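Local coordinates for protein beta-galactosidase (PDB 4MAD) that probably hydrolyses terminal non-reducing beta-D-galactose residues of beta-D-galactosides, as a glycoside hydrolase of family 35, at residues A[122-127]-A[386-391]; A[304-309]-A[460-465]; A[432-437]-A[470-475]. One frame throughout, in Å; residues are numbered along the deposited sequence.

Contact 1: residues A[122-127]-A[386-391]; sequences LLTVPN and MEKYGQ
E387 OE2 is gripped by two donors, the guanidinium of R461 in a salt bridge and the backbone N of K472, while the CD1 methyl of L123 packs against it at 3.7 Å. That methyl comes over the flat of the carboxylate and also touches CG and CD of E387, so an apolar branch covers a group whose charge is probably balanced by R461. The bend of the glutamate chain at CG (chi2 89°) turns the acid group into this position. T124 makes the second part of the contact with its methyl. CG2 sits in the notch between E387 and K388, 3.9 Å from E387 CB and equally far from K388 CD, and also rests near the carbonyl of E387. Its place follows from chi1 of 61°, which sets CG2 anti to the carbonyl carbon and leaves OG1 near W121 O, a weak hydrogen bond. The surface it meets is a compact 3-10 turn: M386 O accepts from Y389 N and from Q391 N, reached on opposite faces of its plane. No hydrogen bond links the two segments directly, although L123 O accepts a hydrogen bond from Y471 OH nearby. The 160 Å² buried here is van der Waals packing between domains, joining the loop that follows strand 100-104 of the (beta/alpha)8 barrel to a 3-10 turn of the first all-beta domain.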
ATOM      1  N   LEU A 122       0.265 -16.233   3.425  1.00 16.21           N
ATOM      2  CA  LEU A 122       1.006 -17.017   2.489  1.00 17.74           C
ATOM      3  C   LEU A 122       2.328 -17.426   3.114  1.00 18.22           C
ATOM      4  O   LEU A 122       2.823 -18.465   2.853  1.00 20.11           O
ATOM      5  CB  LEU A 122       1.275 -16.260   1.198  1.00 20.00           C
ATOM      6  CG  LEU A 122       0.047 -15.998   0.343  1.00 20.00           C
ATOM      7  CD1 LEU A 122       0.310 -15.329  -1.002  1.00 20.00           C
ATOM      8  CD2 LEU A 122      -0.775 -17.182   0.202  1.00 20.00           C
ATOM      9  N   LEU A 123       2.889 -16.568   3.923  1.00 16.47           N
ATOM     10  CA  LEU A 123       4.219 -16.809   4.440  1.00 18.68           C
ATOM     11  C   LEU A 123       4.335 -18.109   5.276  1.00 20.25           C
ATOM     12  O   LEU A 123       5.402 -18.623   5.452  1.00 25.03           O
ATOM     13  CB  LEU A 123       4.747 -15.614   5.192  1.00 18.68           C
ATOM     14  CG  LEU A 123       5.215 -14.493   4.285  1.00 17.37           C
ATOM     15  CD1 LEU A 123       5.304 -13.216   5.006  1.00 15.07           C
ATOM     16  CD2 LEU A 123       6.496 -14.809   3.632  1.00 19.07           C
ATOM     17  N   THR A 124       3.234 -18.600   5.781  1.00 19.33           N
ATOM     18  CA  THR A 124       3.279 -19.766   6.642  1.00 22.00           C
ATOM     19  C   THR A 124       2.764 -21.046   5.961  1.00 22.85           C
ATOM     20  O   THR A 124       2.565 -22.035   6.592  1.00 21.77           O
ATOM     21  CB  THR A 124       2.573 -19.506   7.952  1.00 24.37           C
ATOM     22  OG1 THR A 124       1.208 -19.208   7.711  1.00 24.34           O
ATOM     23  CG2 THR A 124       3.246 -18.354   8.652  1.00 24.12           C
ATOM     24  N   VAL A 125       2.559 -20.967   4.651  1.00 20.34           N
ATOM     25  CA  VAL A 125       2.135 -22.128   3.921  1.00 21.99           C
ATOM     26  C   VAL A 125       3.349 -23.017   3.680  1.00 20.58           C
ATOM     27  O   VAL A 125       4.283 -22.604   3.094  1.00 19.74           O
ATOM     28  CB  VAL A 125       1.490 -21.759   2.574  1.00 20.92           C
ATOM     29  CG1 VAL A 125       1.081 -22.978   1.888  1.00 18.01           C
ATOM     30  CG2 VAL A 125       0.331 -20.895   2.781  1.00 20.01           C
ATOM     31  N   PRO A 126       3.300 -24.257   4.140  1.00 20.68           N
ATOM     32  CA  PRO A 126       4.447 -25.123   3.997  1.00 21.44           C
ATOM     33  C   PRO A 126       4.766 -25.298   2.538  1.00 21.83           C
ATOM     34  O   PRO A 126       3.901 -25.408   1.735  1.00 21.42           O
ATOM     35  CB  PRO A 126       3.962 -26.431   4.569  1.00 23.61           C
ATOM     36  CG  PRO A 126       2.914 -26.074   5.472  1.00 23.16           C
ATOM     37  CD  PRO A 126       2.229 -24.922   4.876  1.00 22.79           C
ATOM     38  N   ASN A 127       6.032 -25.196   2.242  1.00 19.58           N
ATOM     39  CA  ASN A 127       6.605 -25.540   0.984  1.00 18.85           C
ATOM     40  C   ASN A 127       6.292 -24.542  -0.111  1.00 19.95           C
ATOM     41  O   ASN A 127       6.554 -24.791  -1.218  1.00 20.21           O
ATOM     42  CB  ASN A 127       6.243 -26.965   0.595  1.00 21.99           C
ATOM     43  CG  ASN A 127       6.742 -27.969   1.595  1.00 27.29           C
ATOM     44  OD1 ASN A 127       7.854 -27.928   1.972  1.00 27.52           O
ATOM     45  ND2 ASN A 127       5.887 -28.830   2.046  1.00 28.59           N
ATOM     46  N   MET A 386       5.972 -12.672  13.200  1.00 15.69           N
ATOM     47  CA  MET A 386       4.611 -12.389  13.628  1.00 15.42           C
ATOM     48  C   MET A 386       3.552 -13.186  12.881  1.00 15.61           C
ATOM     49  O   MET A 386       2.518 -13.414  13.354  1.00 17.79           O
ATOM     50  CB  MET A 386       4.307 -10.879  13.561  1.00 16.23           C
ATOM     51  CG  MET A 386       4.269 -10.366  12.218  1.00 18.29           C
ATOM     52  SD  MET A 386       3.613  -8.681  12.227  1.00 17.71           S
ATOM     53  CE  MET A 386       4.663  -7.865  13.349  1.00 18.93           C
ATOM     54  N   GLU A 387       3.854 -13.571  11.663  1.00 16.00           N
ATOM     55  CA  GLU A 387       2.916 -14.320  10.865  1.00 16.72           C
ATOM     56  C   GLU A 387       2.568 -15.670  11.533  1.00 18.43           C
ATOM     57  O   GLU A 387       1.500 -16.200  11.358  1.00 16.39           O
ATOM     58  CB  GLU A 387       3.467 -14.543   9.481  1.00 18.20           C
ATOM     59  CG  GLU A 387       3.747 -13.300   8.726  1.00 18.94           C
ATOM     60  CD  GLU A 387       5.128 -12.742   8.926  1.00 22.62           C
ATOM     61  OE1 GLU A 387       5.868 -13.394   9.611  1.00 20.94           O
ATOM     62  OE2 GLU A 387       5.451 -11.679   8.392  1.00 19.61           O
ATOM     63  N   LYS A 388       3.535 -16.205  12.232  1.00 16.99           N
ATOM     64  CA  LYS A 388       3.379 -17.496  12.914  1.00 20.29           C
ATOM     65  C   LYS A 388       2.453 -17.423  14.113  1.00 20.50           C
ATOM     66  O   LYS A 388       2.064 -18.433  14.644  1.00 20.27           O
ATOM     67  CB  LYS A 388       4.714 -18.105  13.332  1.00 19.73           C
ATOM     68  CG  LYS A 388       5.575 -18.467  12.210  1.00 23.97           C
ATOM     69  CD  LYS A 388       5.266 -19.747  11.630  1.00 39.57           C
ATOM     70  CE  LYS A 388       5.538 -20.886  12.562  1.00 42.90           C
ATOM     71  NZ  LYS A 388       5.095 -22.206  12.009  1.00 46.98           N
ATOM     72  N   TYR A 389       2.223 -16.209  14.579  1.00 16.44           N
ATOM     73  CA  TYR A 389       1.354 -15.965  15.685  1.00 18.19           C
ATOM     74  C   TYR A 389      -0.016 -15.499  15.157  1.00 16.48           C
ATOM     75  O   TYR A 389      -0.816 -15.127  15.897  1.00 18.88           O
ATOM     76  CB  TYR A 389       1.948 -14.972  16.660  1.00 15.95           C
ATOM     77  CG  TYR A 389       3.272 -15.377  17.267  1.00 14.82           C
ATOM     78  CD1 TYR A 389       3.369 -16.474  18.087  1.00 21.10           C
ATOM     79  CD2 TYR A 389       4.395 -14.668  17.044  1.00 15.63           C
ATOM     80  CE1 TYR A 389       4.539 -16.837  18.630  1.00 17.00           C
ATOM     81  CE2 TYR A 389       5.566 -15.024  17.601  1.00 16.68           C
ATOM     82  CZ  TYR A 389       5.632 -16.136  18.411  1.00 18.97           C
ATOM     83  OH  TYR A 389       6.794 -16.553  18.979  1.00 16.12           O
ATOM     84  N   GLY A 390      -0.211 -15.584  13.863  1.00 16.69           N
ATOM     85  CA  GLY A 390      -1.420 -15.130  13.230  1.00 17.16           C
ATOM     86  C   GLY A 390      -1.587 -13.649  13.005  1.00 17.66           C
ATOM     87  O   GLY A 390      -2.681 -13.202  12.904  1.00 16.86           O
ATOM     88  N   GLN A 391      -0.487 -12.923  12.915  1.00 15.89           N
ATOM     89  CA  GLN A 391      -0.546 -11.487  12.821  1.00 17.72           C
ATOM     90  C   GLN A 391      -0.010 -10.890  11.520  1.00 18.71           C
ATOM     91  O   GLN A 391       1.119 -11.059  11.202  1.00 17.70           O
ATOM     92  CB  GLN A 391       0.243 -10.850  13.968  1.00 15.71           C
ATOM     93  CG  GLN A 391       0.134  -9.333  13.989  1.00 17.74           C
ATOM     94  CD  GLN A 391       1.034  -8.668  14.982  1.00 17.94           C
ATOM     95  OE1 GLN A 391       1.682  -9.321  15.753  1.00 18.20           O
ATOM     96  NE2 GLN A 391       1.058  -7.354  14.962  1.00 16.69           N
TER

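Contact 2: residues A[304-309]-A[460-465]; sequences TDYQPT and GRINYG
Y306 and G460 supply the direct hydrogen bond, from the phenol OH to the backbone O over a short 2.6 Å. The hydroxyl lies in the carbonyl plane, on a lone pair of G460 O, with a C=O...donor angle of 127°; the carbonyl oxygen in turn lies in the plane of the tyrosine ring, at its edge. K472 NZ is a second donor to the same oxygen, so this buried carbonyl is held by two side chains. With CG anti to the backbone N (chi1 163°), the tyrosine extends from strand 306-308 far enough for its hydroxyl to reach the glycine. Apolar packing follows along the same ring edge: CG1 of I462 lies 4.1 Å from Y306 CD1, and CD1 of I462 is just as near, the two side chains sliding past each other in opposite directions. P308 N stands over one face of the ring, displaced toward its rim. A water-mediated link completes the contact, for one water molecule accepts from N463 ND2 at 2.7 Å and is hydrogen-bonded to T309 OG1 at 2.7 Å. The arrangement is a buried interdomain seam, in which the two-stranded antiparallel sheet 299-301/306-308 of the family 35 catalytic region meets a loop between strands of the first all-beta domain.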
ATOM      1  N   THR A 304      21.227  -2.962  -0.432  1.00 35.52           N
ATOM      2  CA  THR A 304      21.726  -2.798   0.891  1.00 35.00           C
ATOM      3  C   THR A 304      20.665  -2.573   1.967  1.00 32.88           C
ATOM      4  O   THR A 304      20.734  -3.170   3.000  1.00 30.96           O
ATOM      5  CB  THR A 304      22.765  -1.679   0.934  1.00 37.41           C
ATOM      6  OG1 THR A 304      23.027  -1.335   2.273  1.00 42.06           O
ATOM      7  CG2 THR A 304      22.311  -0.480   0.257  1.00 38.47           C
ATOM      8  N   ASP A 305      19.709  -1.691   1.692  1.00 26.94           N
ATOM      9  CA  ASP A 305      18.753  -1.161   2.655  1.00 23.52           C
ATOM     10  C   ASP A 305      17.281  -1.454   2.336  1.00 19.86           C
ATOM     11  O   ASP A 305      16.918  -1.510   1.239  1.00 17.89           O
ATOM     12  CB  ASP A 305      18.833   0.346   2.692  1.00 23.66           C
ATOM     13  CG  ASP A 305      20.144   0.859   3.264  1.00 35.18           C
ATOM     14  OD1 ASP A 305      20.712   0.199   4.124  1.00 36.41           O
ATOM     15  OD2 ASP A 305      20.566   1.927   2.852  1.00 35.74           O
ATOM     16  N   TYR A 306      16.517  -1.629   3.383  1.00 16.97           N
ATOM     17  CA  TYR A 306      15.082  -1.767   3.407  1.00 16.77           C
ATOM     18  C   TYR A 306      14.513  -0.351   3.400  1.00 17.28           C
ATOM     19  O   TYR A 306      14.981   0.483   4.114  1.00 19.84           O
ATOM     20  CB  TYR A 306      14.641  -2.538   4.658  1.00 16.81           C
ATOM     21  CG  TYR A 306      13.174  -2.385   4.985  1.00 12.09           C
ATOM     22  CD1 TYR A 306      12.217  -3.134   4.345  1.00 16.10           C
ATOM     23  CD2 TYR A 306      12.745  -1.480   5.896  1.00 13.59           C
ATOM     24  CE1 TYR A 306      10.898  -2.983   4.611  1.00 10.94           C
ATOM     25  CE2 TYR A 306      11.418  -1.321   6.169  1.00 13.19           C
ATOM     26  CZ  TYR A 306      10.487  -2.069   5.511  1.00 13.00           C
ATOM     27  OH  TYR A 306       9.163  -1.929   5.754  1.00 14.72           O
ATOM     28  N   GLN A 307      13.535  -0.082   2.554  1.00 16.79           N
ATOM     29  CA  GLN A 307      13.019   1.271   2.372  1.00 15.87           C
ATOM     30  C   GLN A 307      11.485   1.297   2.406  1.00 14.84           C
ATOM     31  O   GLN A 307      10.857   0.863   1.524  1.00 16.37           O
ATOM     32  CB  GLN A 307      13.499   1.838   1.044  1.00 16.33           C
ATOM     33  CG  GLN A 307      14.920   1.628   0.715  1.00 13.94           C
ATOM     34  CD  GLN A 307      15.246   1.844  -0.774  1.00 22.95           C
ATOM     35  OE1 GLN A 307      14.763   1.174  -1.624  1.00 23.49           O
ATOM     36  NE2 GLN A 307      16.085   2.784  -1.036  1.00 26.32           N
ATOM     37  N   PRO A 308      10.942   1.798   3.472  1.00 15.15           N
ATOM     38  CA  PRO A 308       9.515   1.728   3.679  1.00 14.33           C
ATOM     39  C   PRO A 308       8.856   2.891   2.959  1.00 15.42           C
ATOM     40  O   PRO A 308       9.345   3.977   3.027  1.00 14.96           O
ATOM     41  CB  PRO A 308       9.385   1.839   5.191  1.00 12.58           C
ATOM     42  CG  PRO A 308      10.577   2.502   5.594  1.00 18.78           C
ATOM     43  CD  PRO A 308      11.642   2.086   4.710  1.00 14.24           C
ATOM     44  N   THR A 309       7.782   2.618   2.256  1.00 15.33           N
ATOM     45  CA  THR A 309       7.028   3.631   1.573  1.00 15.22           C
ATOM     46  C   THR A 309       6.163   4.389   2.583  1.00 14.84           C
ATOM     47  O   THR A 309       5.753   3.820   3.530  1.00 15.60           O
ATOM     48  CB  THR A 309       6.174   2.986   0.476  1.00 18.90           C
ATOM     49  OG1 THR A 309       7.018   2.489  -0.558  1.00 19.61           O
ATOM     50  CG2 THR A 309       5.182   3.983  -0.104  1.00 16.69           C
ATOM     51  N   GLY A 460       6.206  -2.478   7.050  1.00 14.24           N
ATOM     52  CA  GLY A 460       5.696  -2.835   5.755  1.00 16.66           C
ATOM     53  C   GLY A 460       6.424  -3.862   4.917  1.00 16.46           C
ATOM     54  O   GLY A 460       7.590  -3.754   4.754  1.00 16.02           O
ATOM     55  N   ARG A 461       5.682  -4.849   4.445  1.00 15.51           N
ATOM     56  CA  ARG A 461       6.265  -5.922   3.690  1.00 15.78           C
ATOM     57  C   ARG A 461       6.657  -5.472   2.298  1.00 15.31           C
ATOM     58  O   ARG A 461       5.908  -4.866   1.644  1.00 16.51           O
ATOM     59  CB  ARG A 461       5.366  -7.161   3.618  1.00 16.15           C
ATOM     60  CG  ARG A 461       5.170  -7.896   4.915  1.00 13.70           C
ATOM     61  CD  ARG A 461       4.602  -9.308   4.820  1.00 14.88           C
ATOM     62  NE  ARG A 461       4.430  -9.866   6.148  1.00 16.49           N
ATOM     63  CZ  ARG A 461       3.487  -9.473   6.959  1.00 15.58           C
ATOM     64  NH1 ARG A 461       2.610  -8.584   6.546  1.00 18.41           N
ATOM     65  NH2 ARG A 461       3.393  -9.975   8.146  1.00 16.08           N
ATOM     66  N   ILE A 462       7.858  -5.841   1.911  1.00 13.60           N
ATOM     67  CA  ILE A 462       8.440  -5.567   0.636  1.00 12.97           C
ATOM     68  C   ILE A 462       7.526  -6.053  -0.480  1.00 16.23           C
ATOM     69  O   ILE A 462       6.931  -7.047  -0.399  1.00 15.84           O
ATOM     70  CB  ILE A 462       9.815  -6.250   0.500  1.00 15.75           C
ATOM     71  CG1 ILE A 462      10.816  -5.501   1.344  1.00 12.60           C
ATOM     72  CG2 ILE A 462      10.296  -6.250  -0.914  1.00 20.72           C
ATOM     73  CD1 ILE A 462      12.009  -6.258   1.693  1.00 15.03           C
ATOM     74  N   ASN A 463       7.414  -5.217  -1.480  1.00 14.71           N
ATOM     75  CA  ASN A 463       6.494  -5.438  -2.578  1.00 16.12           C
ATOM     76  C   ASN A 463       7.097  -5.576  -3.969  1.00 17.02           C
ATOM     77  O   ASN A 463       6.403  -5.637  -4.874  1.00 15.43           O
ATOM     78  CB  ASN A 463       5.415  -4.354  -2.618  1.00 13.61           C
ATOM     79  CG  ASN A 463       5.956  -2.972  -2.967  1.00 13.37           C
ATOM     80  OD1 ASN A 463       6.120  -2.602  -4.148  1.00 17.24           O
ATOM     81  ND2 ASN A 463       6.208  -2.214  -1.944  1.00  8.90           N
ATOM     82  N   TYR A 464       8.408  -5.573  -4.061  1.00 13.25           N
ATOM     83  CA  TYR A 464       9.090  -5.669  -5.301  1.00 16.13           C
ATOM     84  C   TYR A 464      10.492  -6.203  -5.048  1.00 15.74           C
ATOM     85  O   TYR A 464      11.095  -5.835  -4.102  1.00 16.42           O
ATOM     86  CB  TYR A 464       9.219  -4.285  -5.962  1.00 13.98           C
ATOM     87  CG  TYR A 464       9.917  -4.292  -7.277  1.00 16.87           C
ATOM     88  CD1 TYR A 464       9.231  -4.549  -8.449  1.00 19.24           C
ATOM     89  CD2 TYR A 464      11.275  -4.039  -7.366  1.00 20.20           C
ATOM     90  CE1 TYR A 464       9.869  -4.593  -9.643  1.00 21.88           C
ATOM     91  CE2 TYR A 464      11.912  -4.063  -8.565  1.00 21.93           C
ATOM     92  CZ  TYR A 464      11.210  -4.320  -9.699  1.00 24.27           C
ATOM     93  OH  TYR A 464      11.842  -4.333 -10.878  1.00 22.53           O
ATOM     94  N   GLY A 465      10.962  -6.961  -6.020  1.00 16.55           N
ATOM     95  CA  GLY A 465      12.292  -7.528  -5.988  1.00 17.36           C
ATOM     96  C   GLY A 465      12.479  -8.852  -5.269  1.00 17.78           C
ATOM     97  O   GLY A 465      11.567  -9.471  -4.905  1.00 16.94           O
TER
HETATM   98  O   HOH W   1       7.217   0.324  -2.097  1.00 18.58           O

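Contact 3: residues A[432-437]-A[470-475]; sequences VERNRG and DYKGIT
R434 reaches across to D470 at full stretch. CB leaves the backbone pointing at the opposite segment, and with CG anti to the backbone N (chi1 -178°) and the chain extended through CG and CD to NE, the methylenes pass Y306 and carry the guanidinium to D470; the side chain also touches H417. CZ comes within 3.7 Å of D470 OD1, but the bond is made by NH1, which donates to OD1 at 3.0 Å. It is nearly straight, 166° at the hydrogen, uses the syn lone pair of OD1, and lies close to the guanidinium plane; the two flat groups are turned 64° apart, and the bridge is made by one N-H to one oxygen. NH1 also has a salt bridge to D418. NH2 takes a different path: it donates to a water 2.9 Å away, and this water donates to D470 OD1. On the other carboxylate oxygen, K472 NZ meets OD2 at 2.8 Å from above the plane and is likewise shared with D418, while I462 N donates to OD2 as well. With an alanine in place of D470, R434 NH1 and K472 NZ, 3.6 Å apart, would probably lose the carboxylate that bridges them, and I462 N its acceptor. Two cations are thus interleaved with two carboxylates, a largely buried salt-bridge network whose charges probably balance one another.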
ATOM      1  N   VAL A 432      17.094  -1.445  17.869  1.00 18.52           N
ATOM      2  CA  VAL A 432      17.695  -2.187  16.805  1.00 20.01           C
ATOM      3  C   VAL A 432      16.938  -1.928  15.489  1.00 21.29           C
ATOM      4  O   VAL A 432      15.757  -1.839  15.474  1.00 18.40           O
ATOM      5  CB  VAL A 432      17.701  -3.683  17.098  1.00 19.53           C
ATOM      6  CG1 VAL A 432      18.702  -4.007  18.184  1.00 21.93           C
ATOM      7  CG2 VAL A 432      16.384  -4.127  17.515  1.00 19.01           C
ATOM      8  N   GLU A 433      17.683  -1.840  14.417  1.00 20.29           N
ATOM      9  CA  GLU A 433      17.158  -1.481  13.129  1.00 24.01           C
ATOM     10  C   GLU A 433      17.622  -2.465  12.074  1.00 22.90           C
ATOM     11  O   GLU A 433      18.685  -2.982  12.136  1.00 19.90           O
ATOM     12  CB  GLU A 433      17.617  -0.082  12.764  1.00 25.50           C
ATOM     13  CG  GLU A 433      17.086   0.992  13.677  1.00 35.17           C
ATOM     14  CD  GLU A 433      16.997   2.368  13.012  1.00 45.32           C
ATOM     15  OE1 GLU A 433      18.019   3.011  12.986  1.00 43.93           O
ATOM     16  OE2 GLU A 433      15.919   2.796  12.542  1.00 44.34           O
ATOM     17  N   ARG A 434      16.775  -2.666  11.079  1.00 19.83           N
ATOM     18  CA  ARG A 434      17.088  -3.624  10.025  1.00 20.49           C
ATOM     19  C   ARG A 434      18.338  -3.267   9.252  1.00 23.72           C
ATOM     20  O   ARG A 434      19.060  -4.108   8.852  1.00 26.11           O
ATOM     21  CB  ARG A 434      15.916  -3.760   9.052  1.00 19.13           C
ATOM     22  CG  ARG A 434      16.080  -4.726   7.961  1.00 18.81           C
ATOM     23  CD  ARG A 434      14.779  -5.195   7.401  1.00 17.02           C
ATOM     24  NE  ARG A 434      14.943  -6.053   6.264  1.00 15.32           N
ATOM     25  CZ  ARG A 434      13.975  -6.723   5.701  1.00 20.58           C
ATOM     26  NH1 ARG A 434      12.755  -6.602   6.139  1.00 18.32           N
ATOM     27  NH2 ARG A 434      14.211  -7.487   4.667  1.00 18.81           N
ATOM     28  N   ASN A 435      18.526  -1.997   8.989  1.00 25.06           N
ATOM     29  CA  ASN A 435      19.595  -1.534   8.135  1.00 31.66           C
ATOM     30  C   ASN A 435      20.836  -1.337   8.937  1.00 38.12           C
ATOM     31  O   ASN A 435      20.924  -0.542   9.820  1.00 38.44           O
ATOM     32  CB  ASN A 435      19.226  -0.276   7.370  1.00 31.16           C
ATOM     33  CG  ASN A 435      18.045  -0.486   6.457  1.00 24.96           C
ATOM     34  OD1 ASN A 435      17.286   0.430   6.202  1.00 33.71           O
ATOM     35  ND2 ASN A 435      17.890  -1.674   6.006  1.00 15.47           N
ATOM     36  N   ARG A 436      21.799  -2.139   8.591  1.00 44.18           N
ATOM     37  CA  ARG A 436      22.346  -3.144   9.426  1.00 49.02           C
ATOM     38  C   ARG A 436      23.660  -2.725  10.056  1.00 50.56           C
ATOM     39  O   ARG A 436      24.160  -1.643   9.840  1.00 51.89           O
ATOM     40  CB  ARG A 436      22.392  -4.499   8.695  1.00 49.18           C
ATOM     41  CG  ARG A 436      21.640  -4.522   7.299  1.00 53.11           C
ATOM     42  CD  ARG A 436      21.432  -5.934   6.696  1.00 55.29           C
ATOM     43  NE  ARG A 436      21.883  -7.020   7.576  1.00 61.71           N
ATOM     44  CZ  ARG A 436      21.536  -8.296   7.468  1.00 59.84           C
ATOM     45  NH1 ARG A 436      20.750  -8.677   6.492  1.00 59.49           N
ATOM     46  NH2 ARG A 436      21.979  -9.188   8.335  1.00 60.56           N
ATOM     47  N   GLY A 437      24.180  -3.595  10.893  1.00 52.83           N
ATOM     48  CA  GLY A 437      25.121  -3.226  11.921  1.00 53.29           C
ATOM     49  C   GLY A 437      24.299  -2.721  13.082  1.00 52.15           C
ATOM     50  O   GLY A 437      24.721  -2.594  14.210  1.00 53.52           O
ATOM     51  N   ASP A 470       9.280 -11.800   3.009  1.00 20.02           N
ATOM     52  CA  ASP A 470       9.637 -10.792   3.971  1.00 16.99           C
ATOM     53  C   ASP A 470       8.879 -11.028   5.271  1.00 17.41           C
ATOM     54  O   ASP A 470       7.852 -10.496   5.461  1.00 17.48           O
ATOM     55  CB  ASP A 470       9.333  -9.402   3.406  1.00 16.07           C
ATOM     56  CG  ASP A 470       9.884  -8.293   4.252  1.00 20.62           C
ATOM     57  OD1 ASP A 470      10.770  -8.513   5.027  1.00 20.59           O
ATOM     58  OD2 ASP A 470       9.488  -7.190   4.054  1.00 18.46           O
ATOM     59  N   TYR A 471       9.412 -11.913   6.101  1.00 17.68           N
ATOM     60  CA  TYR A 471       8.857 -12.189   7.402  1.00 18.65           C
ATOM     61  C   TYR A 471       9.067 -10.995   8.312  1.00 17.00           C
ATOM     62  O   TYR A 471      10.062 -10.400   8.267  1.00 19.74           O
ATOM     63  CB  TYR A 471       9.514 -13.398   8.059  1.00 17.30           C
ATOM     64  CG  TYR A 471       9.197 -14.713   7.407  1.00 23.02           C
ATOM     65  CD1 TYR A 471       8.059 -15.391   7.718  1.00 22.74           C
ATOM     66  CD2 TYR A 471      10.029 -15.253   6.479  1.00 24.90           C
ATOM     67  CE1 TYR A 471       7.773 -16.554   7.166  1.00 22.84           C
ATOM     68  CE2 TYR A 471       9.740 -16.424   5.901  1.00 25.39           C
ATOM     69  CZ  TYR A 471       8.611 -17.062   6.247  1.00 26.99           C
ATOM     70  OH  TYR A 471       8.322 -18.221   5.653  1.00 35.05           O
ATOM     71  N   LYS A 472       8.120 -10.734   9.171  1.00 16.94           N
ATOM     72  CA  LYS A 472       8.191  -9.615  10.058  1.00 17.24           C
ATOM     73  C   LYS A 472       8.212 -10.031  11.562  1.00 20.24           C
ATOM     74  O   LYS A 472       7.764 -11.098  11.926  1.00 20.19           O
ATOM     75  CB  LYS A 472       7.083  -8.640   9.706  1.00 16.75           C
ATOM     76  CG  LYS A 472       7.113  -8.214   8.288  1.00 13.83           C
ATOM     77  CD  LYS A 472       8.316  -7.465   8.011  1.00 14.71           C
ATOM     78  CE  LYS A 472       8.086  -6.370   6.987  1.00 17.95           C
ATOM     79  NZ  LYS A 472       9.266  -5.788   6.477  1.00 15.88           N
ATOM     80  N   GLY A 473       8.779  -9.178  12.396  1.00 17.95           N
ATOM     81  CA  GLY A 473       9.083  -9.505  13.769  1.00 16.56           C
ATOM     82  C   GLY A 473      10.540  -9.844  13.896  1.00 17.66           C
ATOM     83  O   GLY A 473      11.367  -9.149  13.414  1.00 17.51           O
ATOM     84  N   ILE A 474      10.799 -10.928  14.597  1.00 17.07           N
ATOM     85  CA  ILE A 474      12.127 -11.459  14.767  1.00 16.91           C
ATOM     86  C   ILE A 474      12.131 -12.751  13.987  1.00 18.50           C
ATOM     87  O   ILE A 474      11.378 -13.616  14.256  1.00 18.98           O
ATOM     88  CB  ILE A 474      12.402 -11.693  16.247  1.00 16.56           C
ATOM     89  CG1 ILE A 474      12.440 -10.365  16.948  1.00 17.40           C
ATOM     90  CG2 ILE A 474      13.650 -12.409  16.442  1.00 16.93           C
ATOM     91  CD1 ILE A 474      12.358 -10.403  18.317  1.00 20.48           C
ATOM     92  N   THR A 475      12.932 -12.795  12.949  1.00 17.54           N
ATOM     93  CA  THR A 475      12.982 -13.942  12.079  1.00 20.46           C
ATOM     94  C   THR A 475      13.517 -15.255  12.643  1.00 22.35           C
ATOM     95  O   THR A 475      12.951 -16.264  12.397  1.00 22.14           O
ATOM     96  CB  THR A 475      13.700 -13.614  10.778  1.00 22.55           C
ATOM     97  OG1 THR A 475      15.025 -13.231  11.056  1.00 18.76           O
ATOM     98  CG2 THR A 475      12.993 -12.505  10.103  1.00 24.11           C
TER
HETATM   99  O   HOH W   2      13.009  -9.688   3.263  1.00 23.79           O

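Overall arrangement
Contacts 1 and 2 join the family 35 barrel region to the first all-beta domain, while contact 3 lies within the all-beta domain, beside them. Contacts 2 and 3 are nearest, their centres about 12 Å apart, joined by I462 N to D470 OD2 (3.0 Å) and by K472 NZ to G460 O (3.1 Å). Contact 1 lies about 17 Å from contact 3 and 19 Å from contact 2, centre to centre; E387 OE2 ties it to both, through R461 NH2 (2.7 Å) and K472 N (2.9 Å). Segment 460-465 also holds Y464, which with E112 and W252 lines a pocket holding 2-(2-methoxyethoxy)ethanol. The predicted catalytic pair, E171 and E247, belongs to none of the contacts.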